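Local coordinates for DUF4847 domain-containing protein (Bacteroides vulgatus, PDB 4ZGF) that is of unknown function but binds calcium ions and has a curled antiparallel sheet consistent with a lipocalin-like, calycin-type fold, at residues A[11-17]-A[132-138]; A[2-6]-A[79-83]; A[72-78]-A[91-97]. All coordinates share one frame. Residues are numbered along the deposited sequence.

From the N terminus the chain makes helix 2-6 and then enters strand 11-21. Contact 2 (2-6 with 79-83) sets the helix against the far end of strand 73-82, closing a loop of 72 residues. Contact 1 (11-17 with 132-138) joins the first strand to the last in sequence, side by side within the curled sheet; contacts 1 and 2 cross along the chain and touch where W11 NE1 lies 3.2 Å from F6 O, a probable hydrogen bond. Contact 3 (72-78 with 91-97) is local, the open end of hairpin 73-82/87-92 and the loop beyond. It falls wholly within the span bridged by contact 1, and it crosses contact 2, with which it shares strand 73-82.

Contact 1: residues A[11-17]-A[132-138]; sequences WHVVDFY and YIQFAHN. With BEZ (benzoic acid), chain K.
An antiparallel strand pair near the centre of the molecule joins the first strand, 11-21, to the last, 132-136, their axes approaching to 4.3 Å at 130°. H12 and A136 form a hydrogen-bonded pair (H12 N to A136 O 2.8 Å, A136 N to H12 O 2.9 Å); V13 faces F135 in a non-hydrogen-bonded pair. A classic beta bulge follows: V14 (psi -62°) and D15 both face Q134, V14 N donating to Q134 O (2.8 Å) and Q134 N to D15 O (3.1 Å). F16-I133 and Y17-Y132 resume the ladder (Y17 N to Y132 O 2.8 Å). H12, D15, Y17, Y132, Q134 and A136 share one face, F16 and I133 the other.

W11 (chi1 m) stacks its six-membered ring face-to-face on H137, centroids 3.6 Å apart; H137 ND1 is held by T10 O. Y132 (chi1 p) takes Y17 CB over its ring face, 3.5 Å from the centroid. V13, I133 and F135 pack on F105 of helix 100-111.

Backbone bonds thus join two neighbours of a curled antiparallel sheet, consistent with the calycin clan; A136 gives the benzoic acid an apolar surface, N138 ND2 a donor to its O2 (2.9 Å), and Q140 a second donor.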
loop_
_atom_site.group_PDB
_atom_site.type_symbol
_atom_site.label_atom_id
_atom_site.label_comp_id
_atom_site.label_asym_id
_atom_site.label_seq_id
_atom_site.Cartn_x
_atom_site.Cartn_y
_atom_site.Cartn_z
ATOM N N TRP A 11 -1.304 -6.853 -6.391
ATOM C CA TRP A 11 -1.843 -6.195 -5.217
ATOM C C TRP A 11 -2.274 -4.771 -5.587
ATOM O O TRP A 11 -1.485 -3.994 -6.130
ATOM C CB TRP A 11 -0.793 -6.158 -4.094
ATOM C CG TRP A 11 -0.516 -7.460 -3.412
ATOM C CD1 TRP A 11 0.634 -8.176 -3.497
ATOM C CD2 TRP A 11 -1.380 -8.189 -2.519
ATOM N NE1 TRP A 11 0.567 -9.285 -2.683
ATOM C CE2 TRP A 11 -0.656 -9.310 -2.064
ATOM C CE3 TRP A 11 -2.696 -8.008 -2.076
ATOM C CZ2 TRP A 11 -1.188 -10.218 -1.154
ATOM C CZ3 TRP A 11 -3.211 -8.923 -1.177
ATOM C CH2 TRP A 11 -2.470 -10.005 -0.734
ATOM N N HIS A 12 -3.524 -4.434 -5.266
ATOM C CA HIS A 12 -4.150 -3.165 -5.588
ATOM C C HIS A 12 -4.422 -2.386 -4.313
ATOM O O HIS A 12 -4.886 -2.964 -3.321
ATOM C CB HIS A 12 -5.493 -3.431 -6.303
ATOM C CG HIS A 12 -5.378 -4.133 -7.604
ATOM N ND1 HIS A 12 -5.293 -3.459 -8.796
ATOM C CD2 HIS A 12 -5.335 -5.460 -7.879
ATOM C CE1 HIS A 12 -5.233 -4.356 -9.753
ATOM N NE2 HIS A 12 -5.250 -5.568 -9.236
ATOM N N VAL A 13 -4.174 -1.073 -4.310
ATOM C CA VAL A 13 -4.362 -0.302 -3.076
ATOM C C VAL A 13 -5.849 -0.207 -2.702
ATOM O O VAL A 13 -6.722 0.094 -3.507
ATOM C CB VAL A 13 -3.784 1.117 -3.244
ATOM C CG1 VAL A 13 -4.161 2.017 -2.089
ATOM C CG2 VAL A 13 -2.279 1.041 -3.355
ATOM N N VAL A 14 -6.078 -0.464 -1.409
ATOM C CA VAL A 14 -7.377 -0.221 -0.764
ATOM C C VAL A 14 -7.379 1.176 -0.149
ATOM O O VAL A 14 -8.191 2.028 -0.527
ATOM C CB VAL A 14 -7.705 -1.323 0.258
ATOM C CG1 VAL A 14 -9.010 -1.017 0.984
ATOM C CG2 VAL A 14 -7.760 -2.678 -0.413
ATOM N N ASP A 15 -6.495 1.440 0.821
ATOM C CA ASP A 15 -6.406 2.779 1.439
ATOM C C ASP A 15 -5.137 2.806 2.282
ATOM O O ASP A 15 -4.437 1.787 2.460
ATOM C CB ASP A 15 -7.663 3.063 2.316
ATOM C CG ASP A 15 -8.087 4.528 2.418
ATOM O OD1 ASP A 15 -7.233 5.425 2.249
ATOM O OD2 ASP A 15 -9.293 4.737 2.717
ATOM N N PHE A 16 -4.878 4.012 2.770
ATOM C CA PHE A 16 -3.882 4.281 3.816
ATOM C C PHE A 16 -4.625 4.356 5.125
ATOM O O PHE A 16 -5.697 4.945 5.182
ATOM C CB PHE A 16 -3.181 5.609 3.520
ATOM C CG PHE A 16 -2.380 5.626 2.242
ATOM C CD1 PHE A 16 -2.987 5.901 1.030
ATOM C CD2 PHE A 16 -1.004 5.402 2.243
ATOM C CE1 PHE A 16 -2.262 5.930 -0.162
ATOM C CE2 PHE A 16 -0.270 5.456 1.064
ATOM C CZ PHE A 16 -0.893 5.724 -0.122
ATOM N N TYR A 17 -4.083 3.755 6.182
ATOM C CA TYR A 17 -4.775 3.654 7.453
ATOM C C TYR A 17 -3.971 4.340 8.541
ATOM O O TYR A 17 -2.741 4.197 8.610
ATOM C CB TYR A 17 -4.990 2.177 7.830
ATOM C CG TYR A 17 -6.029 1.497 6.942
ATOM C CD1 TYR A 17 -5.755 1.198 5.623
ATOM C CD2 TYR A 17 -7.286 1.183 7.427
ATOM C CE1 TYR A 17 -6.696 0.623 4.799
ATOM C CE2 TYR A 17 -8.240 0.573 6.625
ATOM C CZ TYR A 17 -7.951 0.309 5.312
ATOM O OH TYR A 17 -8.860 -0.257 4.445
ATOM N N TYR A 132 -0.635 2.011 8.320
ATOM C CA TYR A 132 -0.283 0.971 7.347
ATOM C C TYR A 132 -0.953 1.298 6.033
ATOM O O TYR A 132 -1.909 2.061 5.973
ATOM C CB TYR A 132 -0.653 -0.439 7.826
ATOM C CG TYR A 132 -2.088 -0.674 8.224
ATOM C CD1 TYR A 132 -3.055 -1.065 7.304
ATOM C CD2 TYR A 132 -2.485 -0.528 9.542
ATOM C CE1 TYR A 132 -4.365 -1.306 7.680
ATOM C CE2 TYR A 132 -3.799 -0.725 9.929
ATOM C CZ TYR A 132 -4.746 -1.128 9.006
ATOM O OH TYR A 132 -6.030 -1.335 9.444
ATOM N N ILE A 133 -0.448 0.670 4.969
ATOM C CA ILE A 133 -1.148 0.655 3.673
ATOM C C ILE A 133 -1.700 -0.755 3.522
ATOM O O ILE A 133 -1.040 -1.751 3.852
ATOM C CB ILE A 133 -0.238 1.106 2.529
ATOM C CG1 ILE A 133 -1.010 1.138 1.212
ATOM C CG2 ILE A 133 1.057 0.312 2.452
ATOM C CD1 ILE A 133 -0.244 1.820 0.082
ATOM N N GLN A 134 -2.924 -0.841 2.985
ATOM C CA GLN A 134 -3.585 -2.120 2.749
ATOM C C GLN A 134 -3.842 -2.308 1.264
ATOM O O GLN A 134 -4.306 -1.374 0.579
ATOM C CB GLN A 134 -4.894 -2.227 3.541
ATOM C CG GLN A 134 -5.550 -3.608 3.449
ATOM C CD GLN A 134 -6.757 -3.825 4.350
ATOM O OE1 GLN A 134 -7.691 -3.020 4.394
ATOM N NE2 GLN A 134 -6.761 -4.947 5.042
ATOM N N PHE A 135 -3.585 -3.527 0.808
ATOM C CA PHE A 135 -3.848 -3.944 -0.572
ATOM C C PHE A 135 -4.804 -5.142 -0.593
ATOM O O PHE A 135 -4.910 -5.891 0.376
ATOM C CB PHE A 135 -2.553 -4.442 -1.235
ATOM C CG PHE A 135 -1.430 -3.442 -1.302
ATOM C CD1 PHE A 135 -0.547 -3.291 -0.256
ATOM C CD2 PHE A 135 -1.207 -2.685 -2.452
ATOM C CE1 PHE A 135 0.521 -2.394 -0.369
ATOM C CE2 PHE A 135 -0.149 -1.811 -2.544
ATOM C CZ PHE A 135 0.712 -1.689 -1.517
ATOM N N ALA A 136 -5.440 -5.314 -1.750
ATOM C CA ALA A 136 -6.270 -6.477 -2.059
ATOM C C ALA A 136 -5.885 -7.032 -3.433
ATOM O O ALA A 136 -5.157 -6.375 -4.196
ATOM C CB ALA A 136 -7.758 -6.083 -2.065
ATOM N N HIS A 137 -6.397 -8.212 -3.789
ATOM C CA HIS A 137 -6.086 -8.785 -5.096
ATOM C C HIS A 137 -7.042 -8.401 -6.219
ATOM O O HIS A 137 -6.936 -8.885 -7.324
ATOM C CB HIS A 137 -5.983 -10.291 -5.028
ATOM C CG HIS A 137 -4.710 -10.797 -4.410
ATOM N ND1 HIS A 137 -3.460 -10.389 -4.848
ATOM C CD2 HIS A 137 -4.487 -11.700 -3.440
ATOM C CE1 HIS A 137 -2.536 -11.048 -4.188
ATOM N NE2 HIS A 137 -3.124 -11.836 -3.322
ATOM N N ASN A 138 -7.956 -7.484 -5.944
ATOM C CA ASN A 138 -8.866 -6.909 -6.927
ATOM C C ASN A 138 -8.779 -5.409 -6.884
ATOM O O ASN A 138 -8.623 -4.822 -5.797
ATOM C CB ASN A 138 -10.287 -7.338 -6.655
ATOM C CG ASN A 138 -10.418 -8.812 -6.798
ATOM O OD1 ASN A 138 -10.356 -9.360 -7.913
ATOM N ND2 ASN A 138 -10.478 -9.496 -5.672
HETATM C C BEZ K . -11.084 -7.139 -2.669
HETATM O O1 BEZ K . -11.464 -6.213 -3.471
HETATM O O2 BEZ K . -10.787 -8.337 -3.043
HETATM C C1 BEZ K . -10.985 -6.814 -1.202
HETATM C C2 BEZ K . -10.796 -7.844 -0.244
HETATM C C3 BEZ K . -10.647 -7.490 1.103
HETATM C C4 BEZ K . -10.660 -6.153 1.529
HETATM C C5 BEZ K . -10.843 -5.087 0.560
HETATM C C6 BEZ K . -11.008 -5.469 -0.771
#

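Contact 2: residues A[2-6]-A[79-83]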
loop_
_atom_site.group_PDB
_atom_site.type_symbol
_atom_site.label_atom_id
_atom_site.label_comp_id
_atom_site.label_asym_id
_atom_site.label_seq_id
_atom_site.Cartn_x
_atom_site.Cartn_y
_atom_site.Cartn_z
ATOM N N VAL A 2 7.549 -16.490 2.609
ATOM C CA VAL A 2 7.118 -15.130 2.278
ATOM C C VAL A 2 6.538 -15.012 0.888
ATOM O O VAL A 2 5.629 -14.182 0.652
ATOM C CB VAL A 2 8.247 -14.100 2.488
ATOM C CG1 VAL A 2 8.646 -14.118 3.957
ATOM C CG2 VAL A 2 9.417 -14.296 1.485
ATOM N N GLU A 3 7.007 -15.834 -0.051
ATOM C CA GLU A 3 6.505 -15.770 -1.418
ATOM C C GLU A 3 5.019 -16.140 -1.496
ATOM O O GLU A 3 4.304 -15.656 -2.370
ATOM C CB GLU A 3 7.328 -16.628 -2.380
ATOM C CG GLU A 3 8.806 -16.215 -2.485
ATOM C CD GLU A 3 9.716 -16.739 -1.372
ATOM O OE1 GLU A 3 9.238 -17.506 -0.475
ATOM O OE2 GLU A 3 10.906 -16.354 -1.427
ATOM N N GLU A 4 4.547 -16.976 -0.575
ATOM C CA GLU A 4 3.174 -17.375 -0.569
ATOM C C GLU A 4 2.217 -16.213 -0.320
ATOM O O GLU A 4 1.096 -16.268 -0.855
ATOM C CB GLU A 4 2.972 -18.550 0.375
ATOM C CG GLU A 4 3.654 -19.826 -0.135
ATOM C CD GLU A 4 3.629 -20.957 0.865
ATOM O OE1 GLU A 4 2.545 -21.258 1.407
ATOM O OE2 GLU A 4 4.691 -21.549 1.089
ATOM N N ILE A 5 2.667 -15.143 0.392
ATOM C CA ILE A 5 1.845 -13.922 0.528
ATOM C C ILE A 5 2.256 -12.840 -0.486
ATOM O O ILE A 5 1.407 -12.265 -1.174
ATOM C CB ILE A 5 1.771 -13.366 1.971
ATOM C CG1 ILE A 5 1.013 -12.043 2.028
ATOM C CG2 ILE A 5 3.116 -13.224 2.638
ATOM C CD1 ILE A 5 0.352 -11.700 3.365
ATOM N N PHE A 6 3.534 -12.540 -0.591
ATOM C CA PHE A 6 3.928 -11.423 -1.470
ATOM C C PHE A 6 3.684 -11.716 -2.951
ATOM O O PHE A 6 3.141 -10.841 -3.638
ATOM C CB PHE A 6 5.380 -10.996 -1.225
ATOM C CG PHE A 6 5.521 -10.162 0.013
ATOM C CD1 PHE A 6 5.678 -10.731 1.275
ATOM C CD2 PHE A 6 5.448 -8.802 -0.075
ATOM C CE1 PHE A 6 5.764 -9.932 2.408
ATOM C CE2 PHE A 6 5.529 -7.999 1.048
ATOM C CZ PHE A 6 5.671 -8.566 2.290
ATOM N N TRP A 79 12.867 -6.415 -3.406
ATOM C CA TRP A 79 12.264 -6.629 -2.112
ATOM C C TRP A 79 12.779 -7.885 -1.503
ATOM O O TRP A 79 13.134 -8.857 -2.178
ATOM C CB TRP A 79 10.712 -6.683 -2.225
ATOM C CG TRP A 79 10.210 -7.893 -2.932
ATOM C CD1 TRP A 79 10.212 -8.112 -4.280
ATOM C CD2 TRP A 79 9.755 -9.125 -2.327
ATOM N NE1 TRP A 79 9.765 -9.397 -4.552
ATOM C CE2 TRP A 79 9.485 -10.033 -3.375
ATOM C CE3 TRP A 79 9.523 -9.530 -1.012
ATOM C CZ2 TRP A 79 9.015 -11.322 -3.136
ATOM C CZ3 TRP A 79 9.060 -10.822 -0.785
ATOM C CH2 TRP A 79 8.818 -11.700 -1.841
ATOM N N GLN A 80 12.783 -7.877 -0.168
ATOM C CA GLN A 80 13.123 -9.051 0.648
ATOM C C GLN A 80 12.150 -9.111 1.815
ATOM O O GLN A 80 11.730 -8.067 2.306
ATOM C CB GLN A 80 14.596 -8.924 1.137
ATOM C CG GLN A 80 15.664 -8.676 0.060
ATOM C CD GLN A 80 15.864 -7.223 -0.397
ATOM O OE1 GLN A 80 15.799 -6.254 0.417
ATOM N NE2 GLN A 80 16.131 -7.050 -1.718
ATOM N N ALA A 81 11.776 -10.303 2.266
ATOM C CA ALA A 81 10.964 -10.444 3.455
ATOM C C ALA A 81 11.455 -11.624 4.252
ATOM O O ALA A 81 12.088 -12.552 3.733
ATOM C CB ALA A 81 9.494 -10.585 3.087
ATOM N N ASP A 82 11.179 -11.584 5.547
ATOM C CA ASP A 82 11.541 -12.646 6.473
ATOM C C ASP A 82 10.270 -13.147 7.134
ATOM O O ASP A 82 9.638 -12.402 7.914
ATOM C CB ASP A 82 12.542 -12.113 7.479
ATOM C CG ASP A 82 13.077 -13.176 8.422
ATOM O OD1 ASP A 82 12.534 -14.296 8.477
ATOM O OD2 ASP A 82 14.087 -12.864 9.073
ATOM N N GLY A 83 9.898 -14.395 6.865
ATOM C CA GLY A 83 8.692 -14.937 7.422
ATOM C C GLY A 83 8.803 -15.361 8.868
ATOM O O GLY A 83 7.787 -15.692 9.495
#
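Here the short N-terminal helix packs on the end of a long strand in the curled antiparallel sheet of a probable lipocalin-like (calycin) fold, mainly through apolar side chains. The axes of helix 2-6 and strand 79-82 pass 9.2 Å apart at 122°, and 286 Å² is buried. V2 comes first: its side chain points toward the strand, with CG1 3.7 Å from A81 CB and CG2 4.2 Å from W79 CZ3. One turn later, F6 N donates to V2 O (2.9 Å), which brings V2 and F6 to the same side of the helix.

F6 supplies the second half of the contact. Its CB lies 3.6 Å from W79 CH2 and its CE1 3.8 Å from A81 CB. The F6 ring and the six-membered ring of W79 are near parallel, 24° between planes, but slid apart with centroids 5.0 Å from each other. Both rings also meet F60 edge-to-face, so they belong to an aromatic cluster, and W79 NE1 is tied to K61 O.

The strand's other face is different: D82 points away from the helix and, with D85, binds a calcium ion, while its OD1 forms a salt bridge with K84. Where the strand ends, G83 fits tightly beside the helix, its N just 3.2 Å from V2 CG1.

Contact 3: residues A[72-78]-A[91-97]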
loop_
_atom_site.group_PDB
_atom_site.type_symbol
_atom_site.label_atom_id
_atom_site.label_comp_id
_atom_site.label_asym_id
_atom_site.label_seq_id
_atom_site.Cartn_x
_atom_site.Cartn_y
_atom_site.Cartn_z
ATOM N N ASN A 72 1.506 8.579 -13.628
ATOM C CA ASN A 72 2.595 8.841 -14.582
ATOM C C ASN A 72 3.454 7.674 -14.997
ATOM O O ASN A 72 4.328 7.848 -15.844
ATOM C CB ASN A 72 3.518 9.985 -14.156
ATOM C CG ASN A 72 2.823 11.291 -14.065
ATOM O OD1 ASN A 72 2.005 11.621 -14.953
ATOM N ND2 ASN A 72 3.111 12.045 -13.032
ATOM N N GLY A 73 3.251 6.519 -14.462
ATOM C CA GLY A 73 4.059 5.395 -14.931
ATOM C C GLY A 73 4.401 4.377 -13.859
ATOM O O GLY A 73 3.841 4.276 -12.757
ATOM N N THR A 74 5.418 3.631 -14.180
ATOM C CA THR A 74 5.767 2.490 -13.382
ATOM C C THR A 74 6.771 2.801 -12.288
ATOM O O THR A 74 7.631 3.678 -12.384
ATOM C CB THR A 74 6.311 1.357 -14.212
ATOM O OG1 THR A 74 7.497 1.795 -14.858
ATOM C CG2 THR A 74 5.279 0.886 -15.210
ATOM N N ILE A 75 6.650 1.960 -11.251
ATOM C CA ILE A 75 7.678 1.810 -10.218
ATOM C C ILE A 75 8.366 0.483 -10.448
ATOM O O ILE A 75 7.760 -0.473 -10.933
ATOM C CB ILE A 75 7.091 1.908 -8.802
ATOM C CG1 ILE A 75 5.932 0.943 -8.598
ATOM C CG2 ILE A 75 6.694 3.326 -8.509
ATOM C CD1 ILE A 75 5.392 0.847 -7.181
ATOM N N GLU A 76 9.644 0.405 -10.063
ATOM C CA GLU A 76 10.391 -0.830 -10.107
ATOM C C GLU A 76 11.332 -0.873 -8.918
ATOM O O GLU A 76 11.769 0.168 -8.430
ATOM C CB GLU A 76 11.269 -0.936 -11.384
ATOM C CG GLU A 76 10.485 -0.832 -12.681
ATOM C CD GLU A 76 11.331 -0.872 -13.913
ATOM O OE1 GLU A 76 12.547 -0.709 -13.831
ATOM O OE2 GLU A 76 10.776 -1.021 -15.008
ATOM N N GLY A 77 11.719 -2.089 -8.528
ATOM C CA GLY A 77 12.730 -2.242 -7.493
ATOM C C GLY A 77 12.882 -3.674 -7.073
ATOM O O GLY A 77 12.575 -4.604 -7.806
ATOM N N THR A 78 13.418 -3.823 -5.862
ATOM C CA THR A 78 13.659 -5.122 -5.282
ATOM C C THR A 78 13.005 -5.192 -3.902
ATOM O O THR A 78 12.651 -4.163 -3.314
ATOM C CB THR A 78 15.167 -5.439 -5.200
ATOM O OG1 THR A 78 15.752 -4.517 -4.288
ATOM C CG2 THR A 78 15.825 -5.286 -6.568
ATOM N N ASN A 91 12.908 -1.723 -1.843
ATOM C CA ASN A 91 13.950 -0.813 -2.363
ATOM C C ASN A 91 13.538 -0.375 -3.738
ATOM O O ASN A 91 13.320 -1.219 -4.622
ATOM C CB ASN A 91 15.282 -1.564 -2.449
ATOM C CG ASN A 91 15.474 -2.436 -1.228
ATOM O OD1 ASN A 91 15.430 -1.943 -0.097
ATOM N ND2 ASN A 91 15.627 -3.751 -1.449
ATOM N N PHE A 92 13.418 0.922 -3.973
ATOM C CA PHE A 92 13.052 1.421 -5.316
ATOM C C PHE A 92 14.293 1.662 -6.164
ATOM O O PHE A 92 15.276 2.264 -5.723
ATOM C CB PHE A 92 12.276 2.722 -5.214
ATOM C CG PHE A 92 10.858 2.539 -4.726
ATOM C CD1 PHE A 92 10.580 2.528 -3.352
ATOM C CD2 PHE A 92 9.802 2.407 -5.613
ATOM C CE1 PHE A 92 9.284 2.360 -2.922
ATOM C CE2 PHE A 92 8.519 2.247 -5.163
ATOM C CZ PHE A 92 8.256 2.225 -3.817
ATOM N N THR A 93 14.190 1.252 -7.432
ATOM C CA THR A 93 15.171 1.622 -8.472
ATOM C C THR A 93 14.613 2.562 -9.509
ATOM O O THR A 93 15.387 3.223 -10.204
ATOM C CB THR A 93 15.812 0.385 -9.104
ATOM O OG1 THR A 93 14.803 -0.459 -9.635
ATOM C CG2 THR A 93 16.615 -0.406 -8.058
ATOM N N LYS A 94 13.286 2.635 -9.653
ATOM C CA LYS A 94 12.654 3.547 -10.612
ATOM C C LYS A 94 11.365 4.044 -10.006
ATOM O O LYS A 94 10.565 3.233 -9.505
ATOM C CB LYS A 94 12.331 2.822 -11.913
ATOM C CG LYS A 94 11.630 3.678 -12.979
ATOM C CD LYS A 94 11.041 2.813 -14.104
ATOM C CE LYS A 94 10.306 3.604 -15.192
ATOM N NZ LYS A 94 9.057 4.324 -14.779
ATOM N N THR A 95 11.153 5.359 -10.093
ATOM C CA THR A 95 9.858 5.979 -9.767
ATOM C C THR A 95 9.526 6.953 -10.888
ATOM O O THR A 95 10.424 7.570 -11.489
ATOM C CB THR A 95 9.872 6.696 -8.407
ATOM O OG1 THR A 95 10.903 7.687 -8.369
ATOM C CG2 THR A 95 10.044 5.713 -7.265
ATOM N N PRO A 96 8.228 7.109 -11.211
ATOM C CA PRO A 96 7.791 8.008 -12.280
ATOM C C PRO A 96 7.737 9.433 -11.779
ATOM O O PRO A 96 7.870 9.686 -10.592
ATOM C CB PRO A 96 6.404 7.456 -12.600
ATOM C CG PRO A 96 5.868 6.965 -11.295
ATOM C CD PRO A 96 7.086 6.395 -10.590
ATOM N N PRO A 97 7.511 10.380 -12.685
ATOM C CA PRO A 97 7.362 11.759 -12.298
ATOM C C PRO A 97 6.408 11.931 -11.114
ATOM O O PRO A 97 5.296 11.408 -11.092
ATOM C CB PRO A 97 6.838 12.405 -13.597
ATOM C CG PRO A 97 7.557 11.639 -14.670
ATOM C CD PRO A 97 7.524 10.209 -14.154
HETATM O O HOH W 1 14.801 -0.166 -12.355
#
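K94 NZ donates to both T74 O (2.9 Å) and T74 OG1 (3.0 Å), reaching back along the neighbouring strand. E76 and K94 form a backbone hydrogen-bonded pair, with E76 N to K94 O 3.0 Å and K94 N to E76 O 3.1 Å. E76 O also accepts from T93 N at 2.8 Å, so T93 and K94 both face E76. Beyond that irregularity T78 and N91 pair through T78 N to N91 O and N91 N to T78 O, each 2.9 Å. A water joins E76 OE1 and T93 OG1, 2.7 Å from each. At the far end N72 ND2 donates to P97 O (3.0 Å).

G77 sits opposite F92 with its CA only 3.1 Å from N91 O; a CB there would clash with that oxygen. I75 packs its CB 3.9 Å from F92 CE2, at the edge of the ring, and its CG2 3.7 Å from P96 CD. I75 and F92 also touch helix 100-111, and F92 meets F66 edge-to-face.

The chain turns a corner at T93. Past this classic beta bulge, the open end of the antiparallel beta hairpin 73-82/87-92 runs on into a loop whose P96 and P97 pack against 72-75.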